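Local coordinates for lipoprotein (Streptococcus pneumoniae, PDB 3CX3) that binds zinc and, as a lipoprotein homologous with ABC transporter components, probably captures the metal outside the cell for uptake, at residues A[14-17]-A[18-22]; A[264-268]-A[269-273]. All blocks are in the same frame, centred on the assembly; numbering follows the deposited sequence.

Interaction 1: A[14-17]-A[18-22]; sequences VTSF and YPIYA
Phe17 and Pro19 meet at the turn from strand 12-15 into helix 18-28, the first strand-to-helix connection of a beta-alpha-beta unit in the N-terminal half of this zinc-binding protein. Pro19 CD sits over one face of the Phe17 ring, 3.6 Å from its centroid and displaced toward the rim, a CH-pi contact; Pro19 CG lies 3.7 Å from both Phe17 CE2 and Phe17 CZ. Phe17 CG stands between its own backbone N and carbonyl carbon, a torsion (chi1 82°) that folds the ring back against the start of the helix. On the Ile20 side, Ile20 CD1 comes obliquely to Phe17 CE1 at 4.2 Å.

Phe17 is also the N-cap residue. Its carbonyl O accepts the amide of Tyr21, Tyr21 N lying 2.9 Å from Phe17 O in a nearly straight bond (170° at the hydrogen) that closes the first helical turn. The donor is tilted slightly from the carbonyl plane.

At the strand end, Thr15 lies against the second half of this turn. Its CG2 packs on Tyr21 CB at 3.6 Å and stands near the plane of the tyrosine ring, at its edge, while its CB and OG1 face Ile20 CG2. Thr15 OG1 is buried here without a hydrogen-bonding partner.

Further out, Trp122 packs edge-to-face with Phe17 and also touches Pro19; the Phe17 side chain is about 7 Å from the bound zinc, close to the site formed by His44, His120, His184 and Glu259. Ser16 OG, hydrogen-bonded to Glu70, lies at the edge of the Phe17 ring, in its plane, and is 3.9 Å from Ile20 CG1.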
# COMPACT_ATOMS: atom_id res chain seq x y z
N VAL A 14 2.06 0.99 -17.51
CA VAL A 14 1.38 1.92 -16.65
C VAL A 14 0.93 1.21 -15.37
O VAL A 14 0.66 -0.00 -15.34
CB VAL A 14 0.25 2.69 -17.38
CG1 VAL A 14 -0.49 3.64 -16.43
CG2 VAL A 14 0.83 3.52 -18.52
N THR A 15 0.84 2.00 -14.32
CA THR A 15 0.85 1.50 -12.96
C THR A 15 -0.04 2.40 -12.13
O THR A 15 -0.07 3.60 -12.35
CB THR A 15 2.30 1.49 -12.52
OG1 THR A 15 2.79 0.14 -12.60
CG2 THR A 15 2.48 2.09 -11.17
N SER A 16 -0.80 1.82 -11.21
CA SER A 16 -1.87 2.59 -10.56
C SER A 16 -1.32 3.59 -9.57
O SER A 16 -1.48 4.81 -9.78
CB SER A 16 -2.97 1.71 -9.96
OG SER A 16 -2.46 0.74 -9.08
N PHE A 17 -0.65 3.08 -8.54
CA PHE A 17 -0.08 3.92 -7.49
C PHE A 17 1.23 3.30 -6.98
O PHE A 17 1.69 2.32 -7.56
CB PHE A 17 -1.13 4.25 -6.41
CG PHE A 17 -1.33 3.19 -5.37
CD1 PHE A 17 -1.77 1.90 -5.71
CD2 PHE A 17 -1.15 3.50 -4.03
CE1 PHE A 17 -1.98 0.91 -4.73
CE2 PHE A 17 -1.35 2.54 -3.05
CZ PHE A 17 -1.78 1.22 -3.41
N TYR A 18 1.84 3.88 -5.94
CA TYR A 18 3.25 3.61 -5.60
C TYR A 18 3.69 2.17 -5.29
O TYR A 18 4.68 1.71 -5.85
CB TYR A 18 3.78 4.55 -4.52
CG TYR A 18 5.13 4.08 -4.02
CD1 TYR A 18 6.28 4.31 -4.77
CD2 TYR A 18 5.26 3.38 -2.81
CE1 TYR A 18 7.54 3.89 -4.32
CE2 TYR A 18 6.51 2.93 -2.35
CZ TYR A 18 7.65 3.20 -3.12
OH TYR A 18 8.90 2.79 -2.74
N PRO A 19 3.02 1.48 -4.34
CA PRO A 19 3.49 0.12 -4.06
C PRO A 19 3.57 -0.69 -5.34
O PRO A 19 4.38 -1.59 -5.44
CB PRO A 19 2.40 -0.46 -3.14
CG PRO A 19 1.78 0.72 -2.49
CD PRO A 19 1.88 1.86 -3.47
N ILE A 20 2.71 -0.36 -6.30
CA ILE A 20 2.70 -1.04 -7.59
C ILE A 20 3.86 -0.54 -8.47
O ILE A 20 4.62 -1.33 -9.02
CB ILE A 20 1.34 -0.85 -8.31
CG1 ILE A 20 0.26 -1.77 -7.73
CG2 ILE A 20 1.48 -1.21 -9.75
CD1 ILE A 20 0.43 -2.11 -6.28
N TYR A 21 3.97 0.79 -8.58
CA TYR A 21 5.09 1.41 -9.28
C TYR A 21 6.38 0.72 -8.92
O TYR A 21 7.09 0.20 -9.79
CB TYR A 21 5.17 2.89 -8.90
CG TYR A 21 6.24 3.66 -9.64
CD1 TYR A 21 6.22 3.75 -11.04
CD2 TYR A 21 7.26 4.32 -8.95
CE1 TYR A 21 7.20 4.45 -11.72
CE2 TYR A 21 8.25 5.02 -9.62
CZ TYR A 21 8.21 5.09 -11.01
OH TYR A 21 9.17 5.80 -11.69
N ALA A 22 6.64 0.69 -7.61
CA ALA A 22 7.90 0.28 -7.02
C ALA A 22 8.15 -1.20 -7.16
O ALA A 22 9.29 -1.63 -7.24
CB ALA A 22 7.91 0.66 -5.57

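Interaction 2: A[264-268]-A[269-273]; sequences NDKTY and LENLE
Asn264 and Asn271 join side chain to side chain across the entry to helix 268-281. Asn264 ND2 donates to a lone pair of Asn271 OD1, in the carbonyl plane, at 3.2 Å, and the two amides, arriving from opposite directions, are only 23° from coplanar. The other end of the Asn271 amide turns to the backbone: ND2 gives a weak, bent bond to Thr267 O at 2.8 Å and another weak one to Tyr18 OH, which together fix its flip.

A second polar link has the same sense, from loop donor to helix carboxylate. The Glu270 chain, extended beyond CG, reaches back so that OE2 accepts the amide of Thr267 at 2.9 Å from Thr267 N; the bond is straight at the hydrogen, but the donor comes from above the carboxylate plane. Lys266, bent at its last two torsions, brings NZ only weakly to Glu270 O. NZ and Glu270 OE2 remain 4.7 Å apart, where their opposite charges may still attract.

Among backbone groups, Leu272 N binds Tyr268 O at 2.9 Å, and a weak bond from Asn271 N gives Thr267 O a second donor from that residue.

Beside this network, Thr267 CG2 packs on Glu270 CG, and Tyr268 CE2 approaches Leu272 CD2 obliquely at 4.1 Å. The phenol of Tyr268 reaches Trp122 O, and its side chain touches helix 18-28 and Phe157 of helix 147-173.

Thr267 CG2 rather than OG1 faces Glu270 N, and OG1 bonds weakly to Glu26, leaving only the Glu270-to-Thr267 half of a capping box at the start of the last helix.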
# COMPACT_ATOMS: atom_id res chain seq x y z
N ASN A 264 12.19 10.44 -2.57
CA ASN A 264 13.54 10.11 -2.12
C ASN A 264 14.21 9.14 -3.12
O ASN A 264 13.78 9.06 -4.28
CB ASN A 264 13.55 9.57 -0.67
CG ASN A 264 12.77 8.24 -0.50
OD1 ASN A 264 12.95 7.29 -1.26
ND2 ASN A 264 11.91 8.20 0.52
N ASP A 265 15.24 8.41 -2.70
CA ASP A 265 15.82 7.37 -3.53
C ASP A 265 15.26 6.00 -3.15
O ASP A 265 14.95 5.19 -4.03
CB ASP A 265 17.35 7.36 -3.41
CG ASP A 265 18.00 8.62 -3.97
OD1 ASP A 265 18.01 9.66 -3.26
OD2 ASP A 265 18.51 8.57 -5.12
N LYS A 266 15.11 5.80 -1.84
CA LYS A 266 14.84 4.51 -1.20
C LYS A 266 14.02 3.50 -2.00
O LYS A 266 13.14 3.86 -2.78
CB LYS A 266 14.20 4.72 0.18
CG LYS A 266 14.84 5.83 1.02
CD LYS A 266 13.98 6.17 2.23
CE LYS A 266 14.61 5.73 3.54
NZ LYS A 266 15.07 4.31 3.54
N THR A 267 14.34 2.22 -1.78
CA THR A 267 13.68 1.07 -2.40
C THR A 267 12.23 1.03 -1.87
O THR A 267 11.84 1.93 -1.14
CB THR A 267 14.49 -0.22 -2.06
OG1 THR A 267 14.71 -1.00 -3.24
CG2 THR A 267 13.81 -1.08 -1.04
N TYR A 268 11.44 0.02 -2.23
CA TYR A 268 10.12 -0.11 -1.58
C TYR A 268 10.30 -0.60 -0.15
O TYR A 268 9.84 0.04 0.80
CB TYR A 268 9.18 -1.05 -2.34
CG TYR A 268 7.88 -1.26 -1.60
CD1 TYR A 268 6.90 -0.27 -1.59
CD2 TYR A 268 7.64 -2.42 -0.89
CE1 TYR A 268 5.73 -0.44 -0.89
CE2 TYR A 268 6.44 -2.60 -0.19
CZ TYR A 268 5.50 -1.60 -0.20
OH TYR A 268 4.33 -1.75 0.49
N LEU A 269 10.98 -1.74 -0.01
CA LEU A 269 11.23 -2.36 1.28
C LEU A 269 12.00 -1.45 2.24
O LEU A 269 11.77 -1.49 3.46
CB LEU A 269 11.92 -3.70 1.10
CG LEU A 269 10.95 -4.80 0.66
CD1 LEU A 269 11.69 -6.10 0.41
CD2 LEU A 269 9.82 -4.99 1.68
N GLU A 270 12.88 -0.63 1.69
CA GLU A 270 13.57 0.40 2.45
C GLU A 270 12.61 1.43 3.07
O GLU A 270 12.82 1.84 4.21
CB GLU A 270 14.64 1.07 1.58
CG GLU A 270 15.83 0.15 1.32
CD GLU A 270 16.91 0.75 0.45
OE1 GLU A 270 17.96 0.09 0.33
OE2 GLU A 270 16.73 1.85 -0.12
N ASN A 271 11.56 1.82 2.33
CA ASN A 271 10.50 2.71 2.86
C ASN A 271 9.54 2.02 3.84
O ASN A 271 9.11 2.63 4.84
CB ASN A 271 9.67 3.32 1.73
CG ASN A 271 10.36 4.47 1.02
OD1 ASN A 271 10.62 5.53 1.61
ND2 ASN A 271 10.61 4.29 -0.26
N LEU A 272 9.18 0.77 3.53
CA LEU A 272 8.40 -0.05 4.46
C LEU A 272 9.16 -0.14 5.78
O LEU A 272 8.63 0.22 6.84
CB LEU A 272 8.12 -1.44 3.87
CG LEU A 272 7.25 -2.46 4.61
CD1 LEU A 272 5.91 -1.91 5.12
CD2 LEU A 272 7.00 -3.63 3.71
N GLU A 273 10.42 -0.57 5.70
CA GLU A 273 11.27 -0.68 6.87
C GLU A 273 11.37 0.63 7.64
O GLU A 273 11.34 0.62 8.88
CB GLU A 273 12.67 -1.17 6.49
CG GLU A 273 13.71 -0.98 7.58
CD GLU A 273 14.83 -2.03 7.55
OE1 GLU A 273 15.45 -2.27 8.62
OE2 GLU A 273 15.08 -2.61 6.48

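In the fold
From the N terminus, strand 12-15 passes through the two-residue link Ser16-Phe17 into helix 18-28 at interaction 1, which closes a single tight turn within the first parallel sheet's beta-alpha-beta unit. The chain then builds the rest of that sheet, helix 147-173 and the second parallel sheet before interaction 2 forms the entry to helix 268-281. The two contacts are therefore in series, neither nested nor crossed, yet they touch in space: Tyr18 CE2 packs 3.3 Å from Tyr268 CD1, and Ala22 CB lies against Tyr268 CB. This packing brings the last helix back onto the first, with Trp122 meeting residues of both contacts.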